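Local atomic coordinates of carboxypeptidase 1 (Deinococcus radiodurans str. R1, PDB entry 5GIV), a protein that probably releases amino acids one at a time from the C terminus of peptides, as a zinc-dependent metallocarboxypeptidase of the M32 family. Residues 315-318 with 319-323; 135-138 with 139-143; 426-429 with 430-433; 387-390 with 391-395; 117-120 with 121-125. One frame throughout, in Å; residues are numbered along the deposited sequence.

Contact 1. Residues 315-318 with 319-323; sequences AYFG and DWRDT
W320 N, R321 N and D322 N bond back to Y316 O, F317 O and G318 O, the i to i+4 pattern of an alpha-helix in the closing turns of helix 310-323. The first of these, W320 N to Y316 O, is 2.8 Å long and lies nearly along the C=O axis. One residue earlier the pattern is opened: a water stands between A315 O (2.7 Å) and D319 N (2.8 Å) and relays the bond that the backbone does not make directly.

Among the side chains, R321 folds over F317. Its CB lies above one face of the phenyl ring near the rim, and bends at chi2 and chi3 bring NE to 3.6 Å from F317 CE2. The guanidinium stands almost upright to the ring, with 85° between the planes, and at its edge NH2 forms a long salt bridge with D322 OD1 (3.4 Å). F317 also meets W320, CD1 to CD1 at 4.1 Å, the two side chains crossing at about a right angle.

Y316 bonds D220 and D319 pairs with R216, both on helix 207-221, while F317 and W320 pack on M336 of helix 333-339.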
loop_
_atom_site.group_PDB
_atom_site.type_symbol
_atom_site.label_atom_id
_atom_site.label_comp_id
_atom_site.label_asym_id
_atom_site.label_seq_id
_atom_site.Cartn_x
_atom_site.Cartn_y
_atom_site.Cartn_z
ATOM N N ALA A 315 21.507 -15.779 -23.665
ATOM C CA ALA A 315 21.522 -14.334 -23.481
ATOM C C ALA A 315 21.861 -13.920 -22.054
ATOM O O ALA A 315 22.566 -12.924 -21.854
ATOM C CB ALA A 315 20.162 -13.744 -23.862
ATOM N N TYR A 316 21.422 -14.688 -21.050
ATOM C CA TYR A 316 21.514 -14.241 -19.669
ATOM C C TYR A 316 22.502 -15.021 -18.816
ATOM O O TYR A 316 22.782 -14.593 -17.694
ATOM C CB TYR A 316 20.133 -14.271 -18.994
ATOM C CG TYR A 316 19.240 -13.169 -19.479
ATOM C CD1 TYR A 316 19.456 -11.863 -19.067
ATOM C CD2 TYR A 316 18.187 -13.421 -20.346
ATOM C CE1 TYR A 316 18.657 -10.838 -19.510
ATOM C CE2 TYR A 316 17.374 -12.397 -20.795
ATOM C CZ TYR A 316 17.618 -11.109 -20.376
ATOM O OH TYR A 316 16.834 -10.066 -20.810
ATOM N N PHE A 317 23.064 -16.122 -19.303
ATOM C CA PHE A 317 24.000 -16.845 -18.454
ATOM C C PHE A 317 25.164 -15.955 -18.043
ATOM O O PHE A 317 25.658 -16.061 -16.912
ATOM C CB PHE A 317 24.516 -18.100 -19.150
ATOM C CG PHE A 317 25.366 -18.958 -18.270
ATOM C CD1 PHE A 317 24.789 -19.715 -17.270
ATOM C CD2 PHE A 317 26.740 -19.002 -18.431
ATOM C CE1 PHE A 317 25.554 -20.514 -16.450
ATOM C CE2 PHE A 317 27.524 -19.803 -17.607
ATOM C CZ PHE A 317 26.925 -20.558 -16.612
ATOM N N GLY A 318 25.596 -15.057 -18.935
ATOM C CA GLY A 318 26.678 -14.151 -18.593
ATOM C C GLY A 318 26.353 -13.296 -17.383
ATOM O O GLY A 318 27.118 -13.254 -16.417
ATOM N N ASP A 319 25.213 -12.599 -17.421
ATOM C CA ASP A 319 24.788 -11.831 -16.252
ATOM C C ASP A 319 24.592 -12.746 -15.049
ATOM O O ASP A 319 24.998 -12.418 -13.927
ATOM C CB ASP A 319 23.501 -11.060 -16.572
ATOM C CG ASP A 319 22.941 -10.317 -15.366
ATOM O OD1 ASP A 319 23.613 -10.265 -14.326
ATOM O OD2 ASP A 319 21.842 -9.741 -15.455
ATOM N N TRP A 320 24.010 -13.918 -15.282
ATOM C CA TRP A 320 23.807 -14.897 -14.222
ATOM C C TRP A 320 25.134 -15.317 -13.600
ATOM O O TRP A 320 25.304 -15.265 -12.375
ATOM C CB TRP A 320 23.066 -16.097 -14.811
ATOM C CG TRP A 320 22.625 -17.160 -13.859
ATOM C CD1 TRP A 320 23.143 -18.416 -13.738
ATOM C CD2 TRP A 320 21.540 -17.081 -12.929
ATOM N NE1 TRP A 320 22.456 -19.119 -12.786
ATOM C CE2 TRP A 320 21.465 -18.323 -12.273
ATOM C CE3 TRP A 320 20.629 -16.078 -12.584
ATOM C CZ2 TRP A 320 20.516 -18.589 -11.289
ATOM C CZ3 TRP A 320 19.687 -16.344 -11.613
ATOM C CH2 TRP A 320 19.637 -17.588 -10.978
ATOM N N ARG A 321 26.090 -15.733 -14.440
ATOM C CA ARG A 321 27.390 -16.183 -13.950
ATOM C C ARG A 321 28.126 -15.063 -13.228
ATOM O O ARG A 321 28.726 -15.284 -12.170
ATOM C CB ARG A 321 28.233 -16.701 -15.114
ATOM C CG ARG A 321 29.367 -17.616 -14.703
ATOM C CD ARG A 321 30.605 -17.431 -15.575
ATOM N NE ARG A 321 30.326 -17.547 -17.008
ATOM C CZ ARG A 321 30.258 -16.511 -17.845
ATOM N NH1 ARG A 321 30.002 -16.710 -19.138
ATOM N NH2 ARG A 321 30.450 -15.271 -17.392
ATOM N N ASP A 322 28.101 -13.855 -13.795
ATOM C CA ASP A 322 28.776 -12.721 -13.169
ATOM C C ASP A 322 28.163 -12.399 -11.815
ATOM O O ASP A 322 28.867 -11.986 -10.887
ATOM C CB ASP A 322 28.707 -11.496 -14.088
ATOM C CG ASP A 322 29.537 -11.663 -15.355
ATOM O OD1 ASP A 322 30.425 -12.538 -15.395
ATOM O OD2 ASP A 322 29.283 -10.929 -16.327
ATOM N N THR A 323 26.839 -12.549 -11.694
ATOM C CA THR A 323 26.169 -12.248 -10.439
ATOM C C THR A 323 26.451 -13.320 -9.393
ATOM O O THR A 323 26.526 -13.016 -8.192
ATOM C CB THR A 323 24.666 -12.099 -10.687
ATOM O OG1 THR A 323 24.448 -11.201 -11.791
ATOM C CG2 THR A 323 23.956 -11.539 -9.448
HETATM O O HOH W 1 24.285 -11.955 -19.942
#

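Contact 2. Residues 135-138 with 139-143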
loop_
_atom_site.group_PDB
_atom_site.type_symbol
_atom_site.label_atom_id
_atom_site.label_comp_id
_atom_site.label_asym_id
_atom_site.label_seq_id
_atom_site.Cartn_x
_atom_site.Cartn_y
_atom_site.Cartn_z
ATOM N N LEU A 135 -16.011 -27.277 4.140
ATOM C CA LEU A 135 -16.119 -27.683 2.746
ATOM C C LEU A 135 -17.539 -28.119 2.409
ATOM O O LEU A 135 -18.013 -27.887 1.293
ATOM C CB LEU A 135 -15.128 -28.808 2.450
ATOM C CG LEU A 135 -13.629 -28.486 2.433
ATOM C CD1 LEU A 135 -12.817 -29.777 2.501
ATOM C CD2 LEU A 135 -13.256 -27.670 1.185
ATOM N N GLU A 136 -18.231 -28.752 3.355
ATOM C CA GLU A 136 -19.607 -29.168 3.105
ATOM C C GLU A 136 -20.510 -27.961 2.873
ATOM O O GLU A 136 -21.320 -27.946 1.938
ATOM C CB GLU A 136 -20.097 -30.039 4.256
ATOM C CG GLU A 136 -19.598 -31.469 4.116
ATOM C CD GLU A 136 -19.875 -32.334 5.331
ATOM O OE1 GLU A 136 -20.246 -31.785 6.403
ATOM O OE2 GLU A 136 -19.727 -33.574 5.196
ATOM N N LYS A 137 -20.379 -26.932 3.713
ATOM C CA LYS A 137 -21.151 -25.717 3.494
ATOM C C LYS A 137 -20.731 -25.037 2.197
ATOM O O LYS A 137 -21.576 -24.496 1.473
ATOM C CB LYS A 137 -20.996 -24.762 4.678
ATOM C CG LYS A 137 -21.953 -23.577 4.615
ATOM C CD LYS A 137 -21.876 -22.679 5.845
ATOM C CE LYS A 137 -22.914 -21.556 5.755
ATOM N NZ LYS A 137 -22.946 -20.690 6.967
ATOM N N THR A 138 -19.428 -25.039 1.897
ATOM C CA THR A 138 -18.967 -24.455 0.641
ATOM C C THR A 138 -19.539 -25.200 -0.558
ATOM O O THR A 138 -19.959 -24.575 -1.536
ATOM C CB THR A 138 -17.438 -24.428 0.578
ATOM O OG1 THR A 138 -16.936 -23.492 1.533
ATOM C CG2 THR A 138 -16.980 -23.993 -0.807
ATOM N N LEU A 139 -19.586 -26.533 -0.496
ATOM C CA LEU A 139 -20.151 -27.287 -1.612
ATOM C C LEU A 139 -21.624 -26.965 -1.808
ATOM O O LEU A 139 -22.081 -26.786 -2.942
ATOM C CB LEU A 139 -19.966 -28.783 -1.397
ATOM C CG LEU A 139 -20.594 -29.615 -2.518
ATOM C CD1 LEU A 139 -19.910 -29.328 -3.848
ATOM C CD2 LEU A 139 -20.533 -31.098 -2.197
ATOM N N ASP A 140 -22.380 -26.869 -0.713
ATOM C CA ASP A 140 -23.798 -26.542 -0.807
ATOM C C ASP A 140 -23.995 -25.144 -1.375
ATOM O O ASP A 140 -24.821 -24.936 -2.269
ATOM C CB ASP A 140 -24.453 -26.691 0.569
ATOM C CG ASP A 140 -25.869 -26.133 0.618
ATOM O OD1 ASP A 140 -26.782 -26.745 0.016
ATOM O OD2 ASP A 140 -26.072 -25.090 1.285
ATOM N N LEU A 141 -23.231 -24.170 -0.878
ATOM C CA LEU A 141 -23.311 -22.817 -1.422
ATOM C C LEU A 141 -22.836 -22.750 -2.877
ATOM O O LEU A 141 -23.351 -21.941 -3.656
ATOM C CB LEU A 141 -22.498 -21.855 -0.558
ATOM C CG LEU A 141 -22.991 -21.645 0.875
ATOM C CD1 LEU A 141 -22.002 -20.800 1.677
ATOM C CD2 LEU A 141 -24.384 -21.008 0.877
ATOM N N SER A 142 -21.841 -23.556 -3.261
ATOM C CA SER A 142 -21.416 -23.559 -4.661
ATOM C C SER A 142 -22.543 -24.031 -5.573
ATOM O O SER A 142 -22.795 -23.434 -6.627
ATOM C CB SER A 142 -20.178 -24.443 -4.856
ATOM O OG SER A 142 -19.068 -23.935 -4.138
ATOM N N LEU A 143 -23.248 -25.088 -5.173
ATOM C CA LEU A 143 -24.378 -25.553 -5.967
ATOM C C LEU A 143 -25.492 -24.516 -5.994
ATOM O O LEU A 143 -26.119 -24.289 -7.041
ATOM C CB LEU A 143 -24.882 -26.876 -5.406
ATOM C CG LEU A 143 -23.948 -28.053 -5.638
ATOM C CD1 LEU A 143 -24.407 -29.226 -4.805
ATOM C CD2 LEU A 143 -23.895 -28.417 -7.131
#
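L135 O receives L139 N at 2.7 Å, opening a run of i to i+4 bonds through the middle of helix 128-147, a regular alpha-helix at this point. The L135 side chain is buried against V378 and Y411 from loops, and L139, one turn on, rests on L372 of helix 357-372. L139 reaches back with its CB, which sits 3.4 Å from L135 O.

E136 follows on the exposed surface. Its carbonyl takes D140 N at 3.1 Å, and D140 CB lies close by the same oxygen.

K137 is the next step, and its O accepts L141 N. With CG anti to its own carbonyl carbon (chi1 -65°), L141 leans back over the preceding turn: CG comes to 3.2 Å from K137 O, and CD1 meets the K137 chain at CG, 4.0 Å away. Beyond that point the lysine is fully extended. L141 packs on F104 and F108 of helix 102-122, and K137 touches H111 there.

T138 turns its hydroxyl to H111 on that same helix and to Y134 O one turn earlier. Its methyl, CG2, faces S142 OG at 3.9 Å. The serine hydroxyl also takes a bond from I415 N, and with the backbone it grips one carbonyl twice: S142 N and S142 OG, at 2.7 and 2.8 Å, approach T138 O from opposite faces of its plane.

Contact 3. Residues 426-429 with 430-433; sequences NVLS and AQFY
L428 O and F432 N make the straightest backbone bond here, 2.8 Å with 177° at the hydrogen; Y433 N to S429 O is more bent (148°). The turn before is slacker: Q431 N and A430 N both make only weak bonds to V427 O, and A430 N is 3.9 Å from N426 O.

That carbonyl is taken instead by a side chain. S429 OG donates to N426 O at 2.7 Å, placed there by a chi1 of 68° that sets the hydroxyl between its own N and carbonyl carbon. Serine hydroxyls often bond a carbonyl three or four residues back within an alpha-helix, and helix 420-439 runs beside the metal site: the N426 side chain lies about 5 Å from that of the zinc ligand E296, and its ND2 bonds N358.

The apolar contact is between L428 CB and F432 CE2, 4.0 Å apart. Two carbon-to-oxygen approaches accompany it. F432 CD2 is 3.3 Å from L428 O, and L428, running side by side with Q431, brings CD2 to 3.8 Å from Q431 OE1. The amide is fixed at both ends, OE1 by T485 N, NE2 by A483 O and T480 OG1.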
loop_
_atom_site.group_PDB
_atom_site.type_symbol
_atom_site.label_atom_id
_atom_site.label_comp_id
_atom_site.label_asym_id
_atom_site.label_seq_id
_atom_site.Cartn_x
_atom_site.Cartn_y
_atom_site.Cartn_z
ATOM N N ASN A 426 -1.632 -23.371 -20.117
ATOM C CA ASN A 426 -0.490 -24.113 -20.637
ATOM C C ASN A 426 -0.666 -24.398 -22.126
ATOM O O ASN A 426 0.270 -24.233 -22.925
ATOM C CB ASN A 426 -0.309 -25.421 -19.867
ATOM C CG ASN A 426 0.395 -25.233 -18.542
ATOM O OD1 ASN A 426 1.204 -24.316 -18.370
ATOM N ND2 ASN A 426 0.120 -26.136 -17.603
ATOM N N VAL A 427 -1.860 -24.854 -22.514
ATOM C CA VAL A 427 -2.115 -25.163 -23.917
ATOM C C VAL A 427 -1.966 -23.906 -24.766
ATOM O O VAL A 427 -1.207 -23.875 -25.745
ATOM C CB VAL A 427 -3.513 -25.788 -24.075
ATOM C CG1 VAL A 427 -3.828 -26.029 -25.532
ATOM C CG2 VAL A 427 -3.616 -27.080 -23.278
ATOM N N LEU A 428 -2.661 -22.834 -24.375
ATOM C CA LEU A 428 -2.687 -21.627 -25.190
ATOM C C LEU A 428 -1.324 -20.954 -25.276
ATOM O O LEU A 428 -1.044 -20.262 -26.262
ATOM C CB LEU A 428 -3.730 -20.657 -24.640
ATOM C CG LEU A 428 -5.190 -21.025 -24.897
ATOM C CD1 LEU A 428 -6.118 -19.994 -24.286
ATOM C CD2 LEU A 428 -5.450 -21.146 -26.398
ATOM N N SER A 429 -0.454 -21.156 -24.282
ATOM C CA SER A 429 0.853 -20.502 -24.304
ATOM C C SER A 429 1.632 -20.865 -25.566
ATOM O O SER A 429 2.192 -19.987 -26.233
ATOM C CB SER A 429 1.654 -20.864 -23.048
ATOM O OG SER A 429 2.031 -22.229 -23.028
ATOM N N ALA A 430 1.678 -22.159 -25.907
ATOM C CA ALA A 430 2.382 -22.588 -27.118
ATOM C C ALA A 430 1.633 -22.192 -28.387
ATOM O O ALA A 430 2.264 -21.912 -29.414
ATOM C CB ALA A 430 2.610 -24.098 -27.094
ATOM N N GLN A 431 0.299 -22.196 -28.349
ATOM C CA GLN A 431 -0.482 -21.798 -29.515
ATOM C C GLN A 431 -0.250 -20.329 -29.839
ATOM O O GLN A 431 -0.016 -19.967 -30.996
ATOM C CB GLN A 431 -1.966 -22.091 -29.271
ATOM C CG GLN A 431 -2.910 -21.787 -30.436
ATOM C CD GLN A 431 -4.304 -22.404 -30.239
ATOM O OE1 GLN A 431 -4.484 -23.292 -29.406
ATOM N NE2 GLN A 431 -5.291 -21.925 -31.004
ATOM N N PHE A 432 -0.303 -19.461 -28.822
ATOM C CA PHE A 432 0.008 -18.054 -29.055
ATOM C C PHE A 432 1.451 -17.880 -29.494
ATOM O O PHE A 432 1.743 -17.103 -30.409
ATOM C CB PHE A 432 -0.251 -17.226 -27.796
ATOM C CG PHE A 432 -1.689 -16.899 -27.577
ATOM C CD1 PHE A 432 -2.407 -16.213 -28.548
ATOM C CD2 PHE A 432 -2.327 -17.265 -26.406
ATOM C CE1 PHE A 432 -3.734 -15.909 -28.357
ATOM C CE2 PHE A 432 -3.661 -16.959 -26.206
ATOM C CZ PHE A 432 -4.367 -16.284 -27.181
ATOM N N TYR A 433 2.366 -18.610 -28.869
ATOM C CA TYR A 433 3.774 -18.410 -29.168
ATOM C C TYR A 433 4.088 -18.774 -30.612
ATOM O O TYR A 433 4.788 -18.026 -31.304
ATOM C CB TYR A 433 4.617 -19.231 -28.208
ATOM C CG TYR A 433 6.090 -19.049 -28.390
ATOM C CD1 TYR A 433 6.753 -18.002 -27.771
ATOM C CD2 TYR A 433 6.828 -19.928 -29.185
ATOM C CE1 TYR A 433 8.118 -17.834 -27.925
ATOM C CE2 TYR A 433 8.193 -19.764 -29.349
ATOM C CZ TYR A 433 8.831 -18.717 -28.714
ATOM O OH TYR A 433 10.186 -18.548 -28.865
#

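Contact 4. Residues 387-390 with 391-395; sequences AAYE and QNLGL
Y389 and L393 lie side by side and point the same way, one methyl of the leucine close against the CD2 and CE2 side of the ring: L393 CD1 is 3.5 Å from Y389 CE2 and 3.6 Å from CD2. Near the plane of the same ring, at its edge, comes L395 O, which also stands 3.5 Å from Y389 CB, so the chain folding back after the helix closes on this residue.

The second pair is N392 on A388. The asparagine lies over the carbonyl one turn back, CB 3.2 Å from A388 O, while A388 O takes its bond from N392 N at 2.8 Å.

These side chains sit where helix 381-393 comes to its C terminus. Q391 N, N392 N and L393 N still make i to i+4 bonds to A387 O, A388 O and Y389 O, but the next, G394 N to E390 O, is weak, bent to 130° at the hydrogen. G394 then leaves helical angles with a positive phi of 79°, the usual glycine ending of a helix; its CA makes a C-H contact of 3.3 Å with E390 O.

Further out, helices 357-372 and 169-193 hold the polar side chains. Y389 OH bonds H360 ND1 and R364 NH1, which holds the far end of the ring, and W385 lies nearly parallel to it one turn earlier. N392 is held at both ends of its amide, ND2 by T363 OG1 and OD1 by R180 NH2 of helix 169-193, while L393 packs on L359 and H360.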
loop_
_atom_site.group_PDB
_atom_site.type_symbol
_atom_site.label_atom_id
_atom_site.label_comp_id
_atom_site.label_asym_id
_atom_site.label_seq_id
_atom_site.Cartn_x
_atom_site.Cartn_y
_atom_site.Cartn_z
ATOM N N ALA A 387 -5.972 -41.195 -3.198
ATOM C CA ALA A 387 -6.150 -42.249 -4.190
ATOM C C ALA A 387 -5.909 -41.721 -5.599
ATOM O O ALA A 387 -5.268 -42.387 -6.420
ATOM C CB ALA A 387 -7.550 -42.852 -4.067
ATOM N N ALA A 388 -6.412 -40.521 -5.897
ATOM C CA ALA A 388 -6.212 -39.947 -7.225
ATOM C C ALA A 388 -4.752 -39.562 -7.458
ATOM O O ALA A 388 -4.277 -39.620 -8.597
ATOM C CB ALA A 388 -7.126 -38.742 -7.424
ATOM N N TYR A 389 -4.037 -39.126 -6.412
ATOM C CA TYR A 389 -2.616 -38.826 -6.576
ATOM C C TYR A 389 -1.814 -40.099 -6.836
ATOM O O TYR A 389 -0.933 -40.110 -7.704
ATOM C CB TYR A 389 -2.082 -38.060 -5.356
ATOM C CG TYR A 389 -1.923 -36.582 -5.623
ATOM C CD1 TYR A 389 -3.024 -35.737 -5.645
ATOM C CD2 TYR A 389 -0.678 -36.036 -5.880
ATOM C CE1 TYR A 389 -2.883 -34.388 -5.915
ATOM C CE2 TYR A 389 -0.525 -34.692 -6.141
ATOM C CZ TYR A 389 -1.624 -33.871 -6.158
ATOM O OH TYR A 389 -1.456 -32.530 -6.430
ATOM N N GLU A 390 -2.113 -41.191 -6.122
ATOM C CA GLU A 390 -1.452 -42.458 -6.437
ATOM C C GLU A 390 -1.742 -42.879 -7.871
ATOM O O GLU A 390 -0.837 -43.300 -8.603
ATOM C CB GLU A 390 -1.881 -43.561 -5.473
ATOM C CG GLU A 390 -1.481 -43.332 -4.038
ATOM C CD GLU A 390 -1.882 -44.490 -3.153
ATOM O OE1 GLU A 390 -1.494 -45.638 -3.476
ATOM O OE2 GLU A 390 -2.594 -44.252 -2.146
ATOM N N GLN A 391 -3.003 -42.757 -8.296
ATOM C CA GLN A 391 -3.374 -43.170 -9.642
ATOM C C GLN A 391 -2.734 -42.282 -10.703
ATOM O O GLN A 391 -2.186 -42.787 -11.687
ATOM C CB GLN A 391 -4.895 -43.116 -9.789
ATOM C CG GLN A 391 -5.378 -43.159 -11.233
ATOM C CD GLN A 391 -6.881 -42.928 -11.370
ATOM O OE1 GLN A 391 -7.603 -42.807 -10.374
ATOM N NE2 GLN A 391 -7.347 -42.803 -12.611
ATOM N N ASN A 392 -2.739 -40.964 -10.495
ATOM C CA ASN A 392 -2.349 -40.057 -11.566
ATOM C C ASN A 392 -0.884 -39.661 -11.532
ATOM O O ASN A 392 -0.313 -39.369 -12.585
ATOM C CB ASN A 392 -3.207 -38.788 -11.547
ATOM C CG ASN A 392 -4.659 -39.063 -11.887
ATOM O OD1 ASN A 392 -4.968 -40.012 -12.610
ATOM N ND2 ASN A 392 -5.555 -38.210 -11.397
ATOM N N LEU A 393 -0.258 -39.634 -10.361
ATOM C CA LEU A 393 1.127 -39.205 -10.267
ATOM C C LEU A 393 2.040 -40.257 -9.671
ATOM O O LEU A 393 3.248 -40.027 -9.592
ATOM C CB LEU A 393 1.217 -37.908 -9.461
ATOM C CG LEU A 393 0.661 -36.740 -10.275
ATOM C CD1 LEU A 393 -0.085 -35.747 -9.405
ATOM C CD2 LEU A 393 1.800 -36.067 -10.994
ATOM N N GLY A 394 1.504 -41.395 -9.246
ATOM C CA GLY A 394 2.325 -42.481 -8.764
ATOM C C GLY A 394 2.849 -42.340 -7.353
ATOM O O GLY A 394 3.690 -43.144 -6.942
ATOM N N LEU A 395 2.386 -41.365 -6.586
ATOM C CA LEU A 395 2.808 -41.270 -5.195
ATOM C C LEU A 395 1.750 -40.499 -4.429
ATOM O O LEU A 395 0.855 -39.884 -5.014
ATOM C CB LEU A 395 4.169 -40.589 -5.051
ATOM C CG LEU A 395 4.175 -39.060 -5.114
ATOM C CD1 LEU A 395 5.547 -38.515 -4.764
ATOM C CD2 LEU A 395 3.751 -38.559 -6.470
#

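Contact 5. Residues 117-120 with 121-125; sequences SAWT and EARPA
W119 carries R123 over one face of its indole: the arginine CB stands 3.9 Å above the ring plane, toward the rim on the NE1 side. From there the chain runs alongside the indole, extended as far as NE, and CD passes CZ2 of W119 at 3.8 Å. The two side chains point the same way, and the guanidinium plane ends only 19° from that of the rings. Outside partners fix both flat groups. Y411 stacks on the indole, whose NE1 bonds L405 O, while R123 gives NE to V401 O and pairs NH2 with D402.

Their shared turn is held by R123 N to W119 O at 3.0 Å. Just before it, A118 O accepts two backbone donors: A122 N lies in the carbonyl plane at 2.8 Å, and E121 N comes from well above it at 3.2 Å. This turn of helix 102-122 thus mixes i to i+3 and i to i+4 bonds. T120 contributes here as well. Its OG1, with chi1 at 62°, sits between N and carbonyl carbon and donates to S117 O at 2.6 Å. T120 O meets the ring of P124, CD at 3.5 Å, where a proline has no N-H to offer it.

E121 extends to a salt bridge with R130 of helix 128-147. That helix packs on A118 and A122 through M131, while the loop residues L405, Q406 and V408 lie against the W119 and R123 side.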
loop_
_atom_site.group_PDB
_atom_site.type_symbol
_atom_site.label_atom_id
_atom_site.label_comp_id
_atom_site.label_asym_id
_atom_site.label_seq_id
_atom_site.Cartn_x
_atom_site.Cartn_y
_atom_site.Cartn_z
ATOM N N SER A 117 -9.705 -18.591 6.951
ATOM C CA SER A 117 -8.972 -18.397 8.202
ATOM C C SER A 117 -8.740 -19.724 8.917
ATOM O O SER A 117 -7.632 -19.995 9.398
ATOM C CB SER A 117 -9.702 -17.402 9.098
ATOM O OG SER A 117 -9.658 -16.112 8.513
ATOM N N ALA A 118 -9.776 -20.564 9.006
ATOM C CA ALA A 118 -9.593 -21.876 9.619
ATOM C C ALA A 118 -8.569 -22.718 8.850
ATOM O O ALA A 118 -7.823 -23.501 9.454
ATOM C CB ALA A 118 -10.937 -22.608 9.717
ATOM N N TRP A 119 -8.510 -22.562 7.522
ATOM C CA TRP A 119 -7.570 -23.345 6.725
ATOM C C TRP A 119 -6.125 -22.941 7.007
ATOM O O TRP A 119 -5.228 -23.798 7.045
ATOM C CB TRP A 119 -7.897 -23.197 5.238
ATOM C CG TRP A 119 -6.878 -23.800 4.309
ATOM C CD1 TRP A 119 -6.767 -25.116 3.947
ATOM C CD2 TRP A 119 -5.828 -23.107 3.626
ATOM N NE1 TRP A 119 -5.716 -25.280 3.080
ATOM C CE2 TRP A 119 -5.124 -24.063 2.862
ATOM C CE3 TRP A 119 -5.418 -21.770 3.582
ATOM C CZ2 TRP A 119 -4.029 -23.722 2.062
ATOM C CZ3 TRP A 119 -4.329 -21.430 2.784
ATOM C CH2 TRP A 119 -3.647 -22.407 2.035
ATOM N N THR A 120 -5.868 -21.642 7.178
ATOM C CA THR A 120 -4.506 -21.199 7.461
ATOM C C THR A 120 -3.956 -21.834 8.730
ATOM O O THR A 120 -2.735 -21.911 8.891
ATOM C CB THR A 120 -4.445 -19.677 7.573
ATOM O OG1 THR A 120 -5.271 -19.255 8.664
ATOM C CG2 THR A 120 -4.948 -19.042 6.289
ATOM N N GLU A 121 -4.826 -22.319 9.612
ATOM C CA GLU A 121 -4.402 -23.041 10.803
ATOM C C GLU A 121 -4.487 -24.549 10.628
ATOM O O GLU A 121 -3.597 -25.274 11.093
ATOM C CB GLU A 121 -5.254 -22.633 12.010
ATOM C CG GLU A 121 -5.403 -21.132 12.225
ATOM C CD GLU A 121 -6.307 -20.804 13.412
ATOM O OE1 GLU A 121 -6.384 -19.614 13.795
ATOM O OE2 GLU A 121 -6.970 -21.732 13.935
ATOM N N ALA A 122 -5.529 -25.033 9.941
ATOM C CA ALA A 122 -5.752 -26.470 9.839
ATOM C C ALA A 122 -4.727 -27.154 8.942
ATOM O O ALA A 122 -4.360 -28.304 9.199
ATOM C CB ALA A 122 -7.167 -26.745 9.324
ATOM N N ARG A 123 -4.234 -26.476 7.904
ATOM C CA ARG A 123 -3.273 -27.143 7.025
ATOM C C ARG A 123 -1.994 -27.502 7.764
ATOM O O ARG A 123 -1.680 -28.700 7.872
ATOM C CB ARG A 123 -2.980 -26.293 5.781
ATOM C CG ARG A 123 -1.974 -26.988 4.870
ATOM C CD ARG A 123 -1.533 -26.180 3.657
ATOM N NE ARG A 123 -0.681 -27.014 2.806
ATOM C CZ ARG A 123 0.084 -26.560 1.822
ATOM N NH1 ARG A 123 0.120 -25.266 1.549
ATOM N NH2 ARG A 123 0.815 -27.405 1.107
ATOM N N PRO A 124 -1.234 -26.548 8.313
ATOM C CA PRO A 124 -0.011 -26.922 9.036
ATOM C C PRO A 124 -0.254 -27.931 10.145
ATOM O O PRO A 124 0.665 -28.681 10.490
ATOM C CB PRO A 124 0.507 -25.581 9.573
ATOM C CG PRO A 124 -0.662 -24.649 9.505
ATOM C CD PRO A 124 -1.467 -25.093 8.332
ATOM N N ALA A 125 -1.463 -27.996 10.693
ATOM C CA ALA A 125 -1.793 -28.929 11.761
ATOM C C ALA A 125 -2.320 -30.264 11.244
ATOM O O ALA A 125 -2.686 -31.130 12.049
ATOM C CB ALA A 125 -2.820 -28.294 12.702
#

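In the fold
All five contacts are local, each within one helix or at its end; none closes a long loop, and they follow in series without nesting or crossing. From the N terminus, contact 5 lies near the C-terminal part of helix 102-122 and contact 2 on the next helix, 128-147, nearest atoms about 8 Å apart; loop residue Y411 touches both. Contact 1 comes next, on helix 310-323, its centre 50 Å from that of contact 2 on the opposite side of the chain's centre. Contact 4 finishes helix 381-393, and contact 3 on helix 420-439 lies nearest the zinc. Helix 357-372 meets contacts 2, 4 and 3 through L372, H360 and N358.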